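DNA repair protein RECN (Deinococcus radiodurans, PDB 4ABY) hydrolyses ATP through its SMC-like head domain, the part present here, and may take part in recombinational repair of double-strand DNA breaks. Local coordinates at residues 64-69 with 365-370; 60-65 with 349-354; 75-80 with 318-323; 392-397 with 407-412; 40-45 with 53-58. All coordinates share one frame; numbering follows the deposited sequence.

Interaction 1: 64-69 with 365-370; sequences AFTGET and HYKVEK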
# COMPACT_ATOMS: atom_id res chain seq x y z
N ALA A 64 4.85 14.10 -5.34
CA ALA A 64 5.74 13.45 -6.29
C ALA A 64 7.19 13.75 -5.96
O ALA A 64 7.55 14.89 -5.67
CB ALA A 64 5.43 13.89 -7.71
N PHE A 65 8.02 12.71 -5.99
CA PHE A 65 9.45 12.88 -5.77
C PHE A 65 10.21 12.53 -7.04
O PHE A 65 10.10 11.42 -7.57
CB PHE A 65 9.89 12.03 -4.58
CG PHE A 65 9.32 12.49 -3.28
CD1 PHE A 65 7.98 12.29 -2.99
CD2 PHE A 65 10.11 13.14 -2.34
CE1 PHE A 65 7.44 12.72 -1.79
CE2 PHE A 65 9.57 13.57 -1.14
CZ PHE A 65 8.24 13.36 -0.87
N THR A 66 10.98 13.47 -7.53
CA THR A 66 11.70 13.32 -8.75
C THR A 66 13.12 13.75 -8.55
O THR A 66 13.50 14.07 -7.48
CB THR A 66 11.06 14.12 -9.81
OG1 THR A 66 11.24 15.48 -9.54
CG2 THR A 66 9.67 13.90 -9.76
N GLY A 67 13.92 13.72 -9.59
CA GLY A 67 15.31 14.03 -9.45
C GLY A 67 16.13 12.80 -9.33
O GLY A 67 16.31 12.09 -10.25
N GLU A 68 16.68 12.63 -8.14
CA GLU A 68 17.46 11.45 -7.82
C GLU A 68 16.43 10.50 -7.26
O GLU A 68 16.07 10.54 -6.09
CB GLU A 68 18.52 11.77 -6.77
CG GLU A 68 19.94 11.43 -7.19
CD GLU A 68 20.46 12.37 -8.27
OE1 GLU A 68 20.29 13.60 -8.12
OE2 GLU A 68 21.03 11.87 -9.26
N THR A 69 15.95 9.63 -8.14
CA THR A 69 14.91 8.66 -7.81
C THR A 69 15.28 7.58 -6.78
O THR A 69 14.47 7.26 -5.91
CB THR A 69 14.37 7.96 -9.08
OG1 THR A 69 15.43 7.81 -10.03
CG2 THR A 69 13.25 8.77 -9.70
N HIS A 365 5.27 18.96 -5.80
CA HIS A 365 6.35 18.37 -6.57
C HIS A 365 7.67 18.59 -5.83
O HIS A 365 8.16 19.72 -5.73
CB HIS A 365 6.40 18.99 -7.97
CG HIS A 365 7.36 18.32 -8.90
ND1 HIS A 365 7.11 18.17 -10.24
CD2 HIS A 365 8.57 17.77 -8.68
CE1 HIS A 365 8.13 17.55 -10.81
NE2 HIS A 365 9.03 17.29 -9.88
N TYR A 366 8.22 17.51 -5.30
CA TYR A 366 9.48 17.58 -4.58
C TYR A 366 10.61 17.16 -5.51
O TYR A 366 10.44 16.24 -6.30
CB TYR A 366 9.44 16.68 -3.35
CG TYR A 366 8.44 17.13 -2.31
CD1 TYR A 366 8.79 18.05 -1.34
CD2 TYR A 366 7.14 16.65 -2.33
CE1 TYR A 366 7.88 18.47 -0.40
CE2 TYR A 366 6.22 17.07 -1.39
CZ TYR A 366 6.59 17.99 -0.43
OH TYR A 366 5.67 18.41 0.51
N LYS A 367 11.74 17.85 -5.43
CA LYS A 367 12.90 17.43 -6.20
C LYS A 367 14.00 16.95 -5.28
O LYS A 367 14.40 17.65 -4.34
CB LYS A 367 13.42 18.56 -7.10
CG LYS A 367 14.47 18.09 -8.09
CD LYS A 367 15.03 19.21 -8.94
CE LYS A 367 16.01 18.68 -9.98
NZ LYS A 367 16.62 19.76 -10.79
N VAL A 368 14.49 15.75 -5.53
CA VAL A 368 15.60 15.22 -4.77
C VAL A 368 16.89 15.58 -5.49
O VAL A 368 17.08 15.23 -6.66
CB VAL A 368 15.48 13.69 -4.57
CG1 VAL A 368 16.64 13.19 -3.74
CG2 VAL A 368 14.17 13.35 -3.91
N GLU A 369 17.75 16.30 -4.79
CA GLU A 369 18.97 16.84 -5.38
C GLU A 369 20.23 16.36 -4.68
O GLU A 369 20.17 15.64 -3.69
CB GLU A 369 18.94 18.36 -5.37
CG GLU A 369 18.12 18.95 -6.50
CD GLU A 369 17.92 20.44 -6.33
OE1 GLU A 369 17.94 20.90 -5.17
OE2 GLU A 369 17.75 21.13 -7.35
N LYS A 370 21.37 16.80 -5.19
CA LYS A 370 22.65 16.33 -4.73
C LYS A 370 23.53 17.51 -4.33
O LYS A 370 23.63 18.49 -5.05
CB LYS A 370 23.31 15.52 -5.84
CG LYS A 370 24.37 14.55 -5.39
CD LYS A 370 24.36 13.30 -6.26
CE LYS A 370 24.34 13.65 -7.74
NZ LYS A 370 24.22 12.43 -8.59
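F65 and Y366 run alongside each other in the same sense, with their rings in an offset stack: centroids 4.8 Å apart, planes 13° from parallel. Y366 CB also sits over one face of the F65 ring, toward its rim, in a CH-pi contact 4.0 Å from the centroid. The two are bridge partners and so share a face of the sheet; chi1 near -66° in both sends their CG atoms the same way. On the other face, T66 OG1 meets H365 NE2 in the plane of the imidazole, 2.9 Å away; either may be the donor. Between these two faces the parallel strands 64-67 and 365-370 are joined by backbone bonds, among them V368 N to T66 O (2.8 Å, 173° at the hydrogen). The pairing runs past the strand end, where E68 N donates to V368 O at 3.0 Å. Farther out, E68 bends at chi2 and its OE2 forms a weak salt bridge to K370 NZ at 3.3 Å. G67 and E68 belong to the predicted ATP-binding P-loop, and E68 is at the N-cap position of helix 69-83. E392 and M396 of helix 387-398 pack on T66. The contact thus sets rings on one face, a hydroxyl-imidazole bond on the other and charge at the outer end, and its bond at E68 N would tie the start of the P-loop to the neighbouring strand.

Interaction 2: 60-65 with 349-354; sequences GGFCAF and VLVVTH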
# COMPACT_ATOMS: atom_id res chain seq x y z
N GLY A 60 -0.10 17.06 2.16
CA GLY A 60 -1.06 17.35 1.12
C GLY A 60 -1.80 16.15 0.57
O GLY A 60 -2.33 15.33 1.32
N GLY A 61 -1.85 16.05 -0.75
CA GLY A 61 -2.50 14.92 -1.39
C GLY A 61 -1.45 14.10 -2.11
O GLY A 61 -0.77 13.28 -1.51
N PHE A 62 -1.33 14.35 -3.41
CA PHE A 62 -0.36 13.65 -4.24
C PHE A 62 1.00 14.34 -4.18
O PHE A 62 1.17 15.45 -4.69
CB PHE A 62 -0.88 13.60 -5.68
CG PHE A 62 0.01 12.86 -6.62
CD1 PHE A 62 1.13 12.19 -6.16
CD2 PHE A 62 -0.27 12.83 -7.97
CE1 PHE A 62 1.95 11.51 -7.03
CE2 PHE A 62 0.54 12.15 -8.85
CZ PHE A 62 1.66 11.49 -8.38
N CYS A 63 1.96 13.67 -3.56
CA CYS A 63 3.32 14.18 -3.47
C CYS A 63 4.23 13.41 -4.40
O CYS A 63 4.38 12.20 -4.26
CB CYS A 63 3.83 14.08 -2.04
SG CYS A 63 2.80 14.93 -0.85
N ALA A 64 4.85 14.10 -5.34
CA ALA A 64 5.74 13.45 -6.29
C ALA A 64 7.19 13.75 -5.96
O ALA A 64 7.55 14.89 -5.67
CB ALA A 64 5.43 13.89 -7.71
N PHE A 65 8.02 12.71 -5.99
CA PHE A 65 9.45 12.88 -5.77
C PHE A 65 10.21 12.53 -7.04
O PHE A 65 10.10 11.42 -7.57
CB PHE A 65 9.89 12.03 -4.58
CG PHE A 65 9.32 12.49 -3.28
CD1 PHE A 65 7.98 12.29 -2.99
CD2 PHE A 65 10.11 13.14 -2.34
CE1 PHE A 65 7.44 12.72 -1.79
CE2 PHE A 65 9.57 13.57 -1.14
CZ PHE A 65 8.24 13.36 -0.87
N VAL A 349 -0.83 10.45 -1.09
CA VAL A 349 -0.14 9.41 -1.83
C VAL A 349 1.28 9.86 -2.15
O VAL A 349 1.50 10.96 -2.65
CB VAL A 349 -0.90 8.99 -3.11
CG1 VAL A 349 -2.35 9.45 -3.04
CG2 VAL A 349 -0.23 9.53 -4.34
N LEU A 350 2.24 9.02 -1.81
CA LEU A 350 3.64 9.34 -1.98
C LEU A 350 4.27 8.43 -3.02
O LEU A 350 4.40 7.22 -2.80
CB LEU A 350 4.36 9.20 -0.64
CG LEU A 350 3.80 10.04 0.51
CD1 LEU A 350 4.17 9.44 1.85
CD2 LEU A 350 4.29 11.47 0.42
N VAL A 351 4.66 8.99 -4.15
CA VAL A 351 5.31 8.21 -5.19
C VAL A 351 6.61 8.86 -5.65
O VAL A 351 6.74 10.08 -5.66
CB VAL A 351 4.40 8.00 -6.42
CG1 VAL A 351 2.96 7.81 -5.98
CG2 VAL A 351 4.52 9.17 -7.37
N VAL A 352 7.58 8.03 -6.01
CA VAL A 352 8.80 8.49 -6.64
C VAL A 352 8.69 8.13 -8.12
O VAL A 352 8.39 6.99 -8.46
CB VAL A 352 10.04 7.80 -6.04
CG1 VAL A 352 11.31 8.28 -6.70
CG2 VAL A 352 10.10 8.05 -4.55
N THR A 353 8.92 9.10 -9.00
CA THR A 353 8.67 8.89 -10.41
C THR A 353 9.72 9.53 -11.31
O THR A 353 10.37 10.50 -10.92
CB THR A 353 7.27 9.42 -10.80
OG1 THR A 353 7.01 9.13 -12.18
CG2 THR A 353 7.19 10.92 -10.58
N HIS A 354 9.88 8.98 -12.52
CA HIS A 354 10.77 9.54 -13.52
C HIS A 354 10.00 10.00 -14.75
O HIS A 354 10.58 10.48 -15.72
CB HIS A 354 11.87 8.55 -13.92
CG HIS A 354 11.34 7.22 -14.38
ND1 HIS A 354 11.05 6.20 -13.51
CD2 HIS A 354 11.08 6.75 -15.62
CE1 HIS A 354 10.61 5.15 -14.19
NE2 HIS A 354 10.62 5.47 -15.48
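The F62 ring turns its edge to V351, whose CG2 lies in the ring plane 3.5 Å from F62 CE1, the two side chains crossing at about a right angle. F62 has CG anti to the backbone N (chi1 -178°), and chi2 near 6° then turns the ring edge to V351; CD1 also comes 3.5 Å from V349 CG2. The opposite face of the sheet carries C63, L350, F65 and V352. There L350 CD2 lies 3.6 Å from C63 CB and 4.0 Å from F65 CE1, at the edge of that ring. F65 CB meets V352 CG2 at 4.0 Å. Five backbone bonds fix the parallel register, from V349 N to G61 O at one end to T353 N to F65 O (3.0 Å) at the other. L340 of helix 330-343 covers the F62 and V351 face, while I76 of helix 69-83 covers F65 and L350. T353 OG1 is hydrogen-bonded to D325 OD2. Such a buried parallel pair, the strand leading into the P-loop beside a later strand and helices over both faces, is typical of the alpha/beta core of the P-loop NTPase fold.

Interaction 3: 75-80 with 318-323; sequences IIVDAL and SVVFDE
V320 points its two methyls at the helix and meets I76 and L80 obliquely. V320 CG1 comes 3.5 Å from I76 CG2, and V320 CG2 lies 3.8 Å from the same I76 methyl and 3.9 Å from L80 CD1. I76 CG2 therefore faces both branches of the valine, a position given by I76 CG2 standing anti to its backbone N. V77 is engaged differently: its CG2, anti to the carbonyl carbon with V77 CG1 anti to the backbone N (chi1 -173°), approaches D322 at about a right angle. That methyl is 3.8 Å from D322 CG, a packing contact with no polar bond across it. Helix 69-83, whose first turn belongs to the predicted ATP-binding P-loop, thus lies over the parallel part of the mixed sheet of a P-loop NTPase, its local axis at 111° to strand 318-321 with a closest approach of 9.0 Å. The hydrophobic run V319-F321, followed by D322 and E323, is consistent with the Walker B strand of ABC-type ATPases. An alanine at V320 would remove both methyls and would probably open a gap beneath I76 and L80, leaving the helix less firmly seated on this strand. I76 and L80 also pack on L350 of the adjacent strand 348-352. Beyond V77, the D322 carboxylate is hydrogen-bonded through OD2 to Q154 NE2, and its side chain approaches that of K73 from the predicted ATP site.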
# COMPACT_ATOMS: atom_id res chain seq x y z
N ILE A 75 14.07 7.76 0.97
CA ILE A 75 13.24 8.61 1.81
C ILE A 75 11.85 8.03 2.00
O ILE A 75 11.35 7.95 3.11
CB ILE A 75 13.14 10.01 1.20
CG1 ILE A 75 14.53 10.62 1.08
CG2 ILE A 75 12.24 10.89 2.03
CD1 ILE A 75 14.54 12.01 0.49
N ILE A 76 11.23 7.62 0.90
CA ILE A 76 9.82 7.26 0.93
C ILE A 76 9.53 5.78 1.11
O ILE A 76 8.59 5.41 1.81
CB ILE A 76 9.13 7.72 -0.34
CG1 ILE A 76 9.31 9.22 -0.48
CG2 ILE A 76 7.66 7.38 -0.30
CD1 ILE A 76 8.76 9.97 0.68
N VAL A 77 10.32 4.93 0.48
CA VAL A 77 10.10 3.50 0.62
C VAL A 77 10.96 2.95 1.75
O VAL A 77 10.44 2.33 2.68
CB VAL A 77 10.37 2.74 -0.69
CG1 VAL A 77 9.97 1.28 -0.54
CG2 VAL A 77 9.60 3.38 -1.82
N ASP A 78 12.26 3.20 1.69
CA ASP A 78 13.20 2.64 2.66
C ASP A 78 13.02 3.19 4.06
O ASP A 78 12.92 2.43 5.02
CB ASP A 78 14.64 2.86 2.19
CG ASP A 78 15.00 2.00 0.99
OD1 ASP A 78 14.27 1.01 0.73
OD2 ASP A 78 16.00 2.30 0.31
N ALA A 79 12.98 4.51 4.19
CA ALA A 79 12.83 5.14 5.50
C ALA A 79 11.47 4.85 6.11
O ALA A 79 11.38 4.28 7.19
CB ALA A 79 13.05 6.64 5.41
N LEU A 80 10.40 5.22 5.41
CA LEU A 80 9.06 4.98 5.91
C LEU A 80 8.85 3.50 6.24
O LEU A 80 8.06 3.16 7.12
CB LEU A 80 8.00 5.46 4.92
CG LEU A 80 7.93 6.97 4.69
CD1 LEU A 80 6.86 7.30 3.67
CD2 LEU A 80 7.68 7.70 5.99
N SER A 318 -2.21 7.75 4.62
CA SER A 318 -1.07 7.87 3.72
C SER A 318 -0.78 6.55 3.05
O SER A 318 -0.84 5.50 3.68
CB SER A 318 0.17 8.34 4.48
OG SER A 318 -0.06 9.58 5.12
N VAL A 319 -0.47 6.60 1.75
CA VAL A 319 -0.15 5.41 0.97
C VAL A 319 1.09 5.64 0.11
O VAL A 319 1.32 6.74 -0.38
CB VAL A 319 -1.32 4.99 0.07
CG1 VAL A 319 -1.00 3.69 -0.65
CG2 VAL A 319 -2.60 4.85 0.88
N VAL A 320 1.92 4.61 -0.02
CA VAL A 320 3.14 4.71 -0.81
C VAL A 320 3.22 3.65 -1.90
O VAL A 320 3.02 2.46 -1.64
CB VAL A 320 4.39 4.60 0.09
CG1 VAL A 320 5.65 4.51 -0.76
CG2 VAL A 320 4.46 5.78 1.05
N PHE A 321 3.53 4.09 -3.11
CA PHE A 321 3.68 3.18 -4.24
C PHE A 321 5.11 3.29 -4.75
O PHE A 321 5.59 4.39 -5.00
CB PHE A 321 2.69 3.52 -5.35
CG PHE A 321 1.25 3.46 -4.92
CD1 PHE A 321 0.54 2.28 -5.00
CD2 PHE A 321 0.61 4.59 -4.44
CE1 PHE A 321 -0.79 2.22 -4.61
CE2 PHE A 321 -0.71 4.54 -4.04
CZ PHE A 321 -1.41 3.35 -4.13
N ASP A 322 5.75 2.17 -4.96
CA ASP A 322 7.07 2.17 -5.50
C ASP A 322 7.08 1.57 -6.87
O ASP A 322 6.61 0.49 -7.06
CB ASP A 322 7.95 1.27 -4.67
CG ASP A 322 9.38 1.38 -5.02
OD1 ASP A 322 9.80 2.42 -5.52
OD2 ASP A 322 10.10 0.42 -4.78
N GLU A 323 7.65 2.23 -7.84
CA GLU A 323 7.73 1.54 -9.07
C GLU A 323 6.49 1.38 -9.82
O GLU A 323 6.42 0.49 -10.58
CB GLU A 323 8.23 0.14 -8.75
CG GLU A 323 9.72 -0.06 -8.96
CD GLU A 323 10.13 -1.47 -8.82
OE1 GLU A 323 10.29 -1.94 -7.71
OE2 GLU A 323 10.30 -2.14 -9.83

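Interaction 4: 392-397 with 407-412; sequences EIARML and EHAREL
Two consecutive helices near the C-terminus, 387-398 and 403-413, joined by a short connection, pack at a steep angle here, with L397 and L412 meeting tip to tip. L397 CD2 lies 3.5 Å from L412 CD1, and L397 CD1 is 3.8 Å from the same methyl, so the L412 tip faces both branches of L397. L397 has CG anti to its carbonyl carbon (chi1 -52°), which carries CG toward the second helix. H408 flanks the pair: its CB is 4.0 Å from L397 CD1, and L412 CD1 lies above one face of its imidazole, toward the rim. An alanine at L397 would strip the branched end from this junction and would probably open a gap beside L412 CD1 and H408 CB, leaving I393 CG2 as L412's remaining partner across the contact. The local helix axes run at 115° and approach to 8.6 Å, a close, steep crossing allowed by small residues at its centre. There A394 and A409 have their CA atoms 5.4 Å apart, and their CB atoms are 4.2 Å apart. I393 CG2 adds a contact to A409 CB at 4.0 Å and reaches L412 CD1 obliquely. On the first helix, E392 turns to R395 in a salt bridge, OE2 being met by NH2 from above the carboxylate plane. The same helix packs through I393 and M396, a selenomethionine, on H365 of strand 364-373 and on A356 of helix 356-359.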
# COMPACT_ATOMS: atom_id res chain seq x y z
N GLU A 392 11.05 21.74 -14.40
CA GLU A 392 11.40 20.35 -14.09
C GLU A 392 10.65 19.37 -14.99
O GLU A 392 11.24 18.45 -15.54
CB GLU A 392 11.11 20.05 -12.62
CG GLU A 392 11.46 18.63 -12.19
CD GLU A 392 12.96 18.37 -12.14
OE1 GLU A 392 13.74 19.30 -12.48
OE2 GLU A 392 13.36 17.25 -11.76
N ILE A 393 9.34 19.59 -15.13
CA ILE A 393 8.52 18.73 -15.98
C ILE A 393 9.10 18.68 -17.39
O ILE A 393 9.19 17.61 -17.98
CB ILE A 393 7.08 19.23 -16.05
CG1 ILE A 393 6.46 19.26 -14.66
CG2 ILE A 393 6.26 18.34 -16.97
CD1 ILE A 393 6.50 17.92 -13.96
N ALA A 394 9.48 19.84 -17.91
CA ALA A 394 10.09 19.91 -19.23
C ALA A 394 11.40 19.11 -19.25
O ALA A 394 11.61 18.28 -20.13
CB ALA A 394 10.33 21.37 -19.63
N ARG A 395 12.27 19.34 -18.27
CA ARG A 395 13.51 18.55 -18.16
C ARG A 395 13.23 17.05 -18.14
O ARG A 395 14.04 16.27 -18.64
CB ARG A 395 14.32 18.90 -16.90
CG ARG A 395 15.39 17.82 -16.54
CD ARG A 395 16.11 18.04 -15.20
NE ARG A 395 15.57 17.25 -14.09
CZ ARG A 395 15.48 15.92 -14.08
NH1 ARG A 395 15.85 15.22 -15.13
NH2 ARG A 395 14.99 15.29 -13.02
N MSE A 396 12.10 16.64 -17.56
CA MSE A 396 11.83 15.21 -17.45
C MSE A 396 11.40 14.60 -18.80
O MSE A 396 11.67 13.43 -19.09
CB MSE A 396 10.81 14.90 -16.34
CG MSE A 396 11.27 15.26 -14.93
SE MSE A 396 9.87 15.08 -13.60
CE MSE A 396 9.83 13.17 -13.37
N LEU A 397 10.75 15.42 -19.63
CA LEU A 397 10.38 15.02 -20.99
C LEU A 397 11.59 15.13 -21.92
O LEU A 397 12.11 14.11 -22.41
CB LEU A 397 9.27 15.94 -21.51
CG LEU A 397 8.00 16.16 -20.69
CD1 LEU A 397 7.35 17.49 -20.97
CD2 LEU A 397 7.01 15.06 -20.96
N GLU A 407 5.82 23.89 -23.69
CA GLU A 407 4.47 23.85 -24.24
C GLU A 407 3.81 22.52 -23.91
O GLU A 407 2.61 22.46 -23.66
CB GLU A 407 4.48 24.08 -25.75
CG GLU A 407 3.12 24.46 -26.31
CD GLU A 407 2.99 24.15 -27.79
OE1 GLU A 407 4.01 23.86 -28.44
OE2 GLU A 407 1.85 24.20 -28.30
N HIS A 408 4.61 21.46 -23.92
CA HIS A 408 4.14 20.14 -23.51
C HIS A 408 3.97 20.12 -21.99
O HIS A 408 3.03 19.54 -21.46
CB HIS A 408 5.13 19.06 -23.95
CG HIS A 408 4.55 17.68 -23.97
ND1 HIS A 408 3.27 17.40 -23.53
CD2 HIS A 408 5.07 16.50 -24.37
CE1 HIS A 408 3.03 16.11 -23.66
NE2 HIS A 408 4.11 15.54 -24.17
N ALA A 409 4.90 20.77 -21.30
CA ALA A 409 4.85 20.87 -19.85
C ALA A 409 3.60 21.62 -19.40
O ALA A 409 2.92 21.20 -18.46
CB ALA A 409 6.11 21.54 -19.32
N ARG A 410 3.31 22.74 -20.07
CA ARG A 410 2.11 23.53 -19.78
C ARG A 410 0.85 22.66 -19.77
O ARG A 410 -0.01 22.82 -18.91
CB ARG A 410 1.94 24.65 -20.80
CG ARG A 410 2.81 25.88 -20.58
CD ARG A 410 2.52 26.94 -21.65
NE ARG A 410 3.39 28.11 -21.55
CZ ARG A 410 3.35 29.14 -22.38
NH1 ARG A 410 2.48 29.16 -23.38
NH2 ARG A 410 4.18 30.17 -22.21
N GLU A 411 0.76 21.76 -20.75
CA GLU A 411 -0.44 20.94 -20.89
C GLU A 411 -0.51 19.83 -19.86
O GLU A 411 -1.57 19.55 -19.31
CB GLU A 411 -0.53 20.36 -22.30
CG GLU A 411 -0.75 21.40 -23.39
CD GLU A 411 -1.34 20.80 -24.65
OE1 GLU A 411 -2.53 20.43 -24.61
OE2 GLU A 411 -0.61 20.71 -25.67
N LEU A 412 0.63 19.19 -19.61
CA LEU A 412 0.70 18.13 -18.62
C LEU A 412 0.26 18.64 -17.25
O LEU A 412 -0.45 17.95 -16.52
CB LEU A 412 2.12 17.56 -18.54
CG LEU A 412 2.52 16.53 -19.60
CD1 LEU A 412 4.02 16.26 -19.58
CD2 LEU A 412 1.74 15.24 -19.39

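Interaction 5: 40-45 with 53-58; sequences LSRLEI and QLELEL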
# COMPACT_ATOMS: atom_id res chain seq x y z
N LEU A 40 0.99 12.37 7.17
CA LEU A 40 2.37 12.50 7.62
C LEU A 40 2.84 13.92 7.31
O LEU A 40 3.07 14.27 6.15
CB LEU A 40 3.26 11.48 6.92
CG LEU A 40 4.76 11.54 7.18
CD1 LEU A 40 5.07 11.26 8.64
CD2 LEU A 40 5.50 10.57 6.29
N SER A 41 2.97 14.74 8.35
CA SER A 41 3.27 16.16 8.20
C SER A 41 4.76 16.42 8.00
O SER A 41 5.15 17.31 7.24
CB SER A 41 2.79 16.94 9.42
OG SER A 41 1.41 16.73 9.67
N ARG A 42 5.59 15.65 8.69
CA ARG A 42 7.02 15.88 8.70
C ARG A 42 7.78 14.56 8.78
O ARG A 42 7.27 13.57 9.31
CB ARG A 42 7.39 16.78 9.88
CG ARG A 42 8.82 17.27 9.90
CD ARG A 42 9.02 18.32 11.00
NE ARG A 42 10.43 18.55 11.30
CZ ARG A 42 11.18 19.45 10.69
NH1 ARG A 42 10.67 20.23 9.74
NH2 ARG A 42 12.46 19.59 11.03
N LEU A 43 8.99 14.55 8.24
CA LEU A 43 9.80 13.34 8.19
C LEU A 43 11.25 13.72 8.43
O LEU A 43 11.81 14.55 7.72
CB LEU A 43 9.65 12.67 6.82
CG LEU A 43 10.41 11.37 6.57
CD1 LEU A 43 9.99 10.30 7.57
CD2 LEU A 43 10.16 10.90 5.15
N GLU A 44 11.86 13.10 9.44
CA GLU A 44 13.24 13.40 9.76
C GLU A 44 14.10 12.16 9.60
O GLU A 44 13.88 11.15 10.25
CB GLU A 44 13.37 13.93 11.19
CG GLU A 44 12.63 15.23 11.43
CD GLU A 44 12.80 15.73 12.85
OE1 GLU A 44 13.58 15.10 13.60
OE2 GLU A 44 12.17 16.74 13.21
N ILE A 45 15.10 12.25 8.73
CA ILE A 45 15.98 11.13 8.48
C ILE A 45 17.42 11.53 8.79
O ILE A 45 17.88 12.56 8.33
CB ILE A 45 15.89 10.64 7.02
CG1 ILE A 45 14.46 10.21 6.69
CG2 ILE A 45 16.84 9.49 6.78
CD1 ILE A 45 14.24 9.92 5.23
N GLN A 53 21.55 14.46 7.05
CA GLN A 53 20.48 15.05 7.83
C GLN A 53 19.41 15.58 6.88
O GLN A 53 19.71 16.37 5.99
CB GLN A 53 21.01 16.20 8.69
CG GLN A 53 20.02 16.75 9.71
CD GLN A 53 20.06 16.00 11.03
OE1 GLN A 53 21.13 15.64 11.52
NE2 GLN A 53 18.88 15.77 11.61
N LEU A 54 18.18 15.12 7.06
CA LEU A 54 17.09 15.50 6.17
C LEU A 54 15.85 15.79 6.99
O LEU A 54 15.35 14.92 7.70
CB LEU A 54 16.82 14.39 5.14
CG LEU A 54 15.69 14.46 4.11
CD1 LEU A 54 14.43 13.75 4.59
CD2 LEU A 54 15.38 15.88 3.67
N GLU A 55 15.37 17.02 6.90
CA GLU A 55 14.13 17.40 7.55
C GLU A 55 13.15 17.84 6.49
O GLU A 55 13.33 18.87 5.85
CB GLU A 55 14.37 18.50 8.58
CG GLU A 55 15.15 18.00 9.79
CD GLU A 55 15.66 19.11 10.67
OE1 GLU A 55 15.88 20.22 10.15
OE2 GLU A 55 15.84 18.86 11.89
N LEU A 56 12.11 17.05 6.29
CA LEU A 56 11.20 17.29 5.19
C LEU A 56 9.79 17.59 5.66
O LEU A 56 9.11 16.73 6.22
CB LEU A 56 11.18 16.10 4.22
CG LEU A 56 10.22 16.22 3.05
CD1 LEU A 56 10.67 17.30 2.08
CD2 LEU A 56 10.07 14.89 2.33
N GLU A 57 9.36 18.82 5.43
CA GLU A 57 7.98 19.19 5.65
C GLU A 57 7.21 18.82 4.40
O GLU A 57 7.18 19.57 3.42
CB GLU A 57 7.85 20.70 5.90
CG GLU A 57 6.65 21.09 6.73
CD GLU A 57 7.01 21.34 8.17
OE1 GLU A 57 7.87 22.23 8.42
OE2 GLU A 57 6.45 20.66 9.06
N LEU A 58 6.62 17.63 4.40
CA LEU A 58 5.81 17.22 3.26
C LEU A 58 4.38 17.01 3.72
O LEU A 58 4.15 16.40 4.76
CB LEU A 58 6.36 15.94 2.63
CG LEU A 58 5.87 14.57 3.12
CD1 LEU A 58 6.33 13.50 2.17
CD2 LEU A 58 6.34 14.28 4.53
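L56 N donates to L43 O at 2.9 Å, with 166° at the hydrogen, in one of two antiparallel hydrogen-bonded pairs, L43 with L56 and I45 with L54. On one face of this backbone R42, E44, E55 and E57 form a salt-bridge network. Within its own strand, R42 NE donates at 3.2 Å to E44 OE2, which lies in the guanidinium plane and accepts with its anti lone pair. Across the hairpin, R42 NH2 forms a salt bridge to E55 OE2 at 3.6 Å, the guanidinium and E55 carboxylate planes 56° apart, and a long one joins R42 NH1 to E57 OE1 at 3.7 Å. R42 is extended from CG to NE, starting with CG anti to the backbone N (chi1 -171°), a shape that lays the chain across the strand pair. E44 OE2 and E55 OE2 lie 4.4 Å apart, and the arginine's positive charge would probably ease their repulsion. The other face, of L43, I45, L54 and L56, is apolar: I45 CD1 lies 3.9 Å from L54 CD1. Beyond the strand ends, L58 CD2 reaches L40 CG at 4.1 Å. S41 and R42 both face F105 in a classic beta bulge. Strands 42-48 and 51-57 thus form a hairpin at one side of the antiparallel sheet, beside strand 99-105, with L43 and I45 resting on helix 69-83 and L56 on Y366 of strand 364-373.

Overall arrangement
Interactions 1 and 2 share strand 62-67, held on its two flanks by strands 364-373 and 348-352. Interactions 2 and 3 are wholly buried and mainly apolar between side chains; interaction 2 adds backbone bonds, whereas interaction 3 has none across it, being helix on sheet. F65 touches I76 and L58, so interactions 1, 2, 3 and 5 converge on one apolar layer between the mixed sheet, helix 69-83 and the antiparallel sheet. Charge gathers toward the partly exposed margins, as in interaction 5's network and interaction 1's outer end. Interaction 4 lies farthest out, its centre about 28 Å from the centre of the chain, yet its first helix touches interactions 1 and 2.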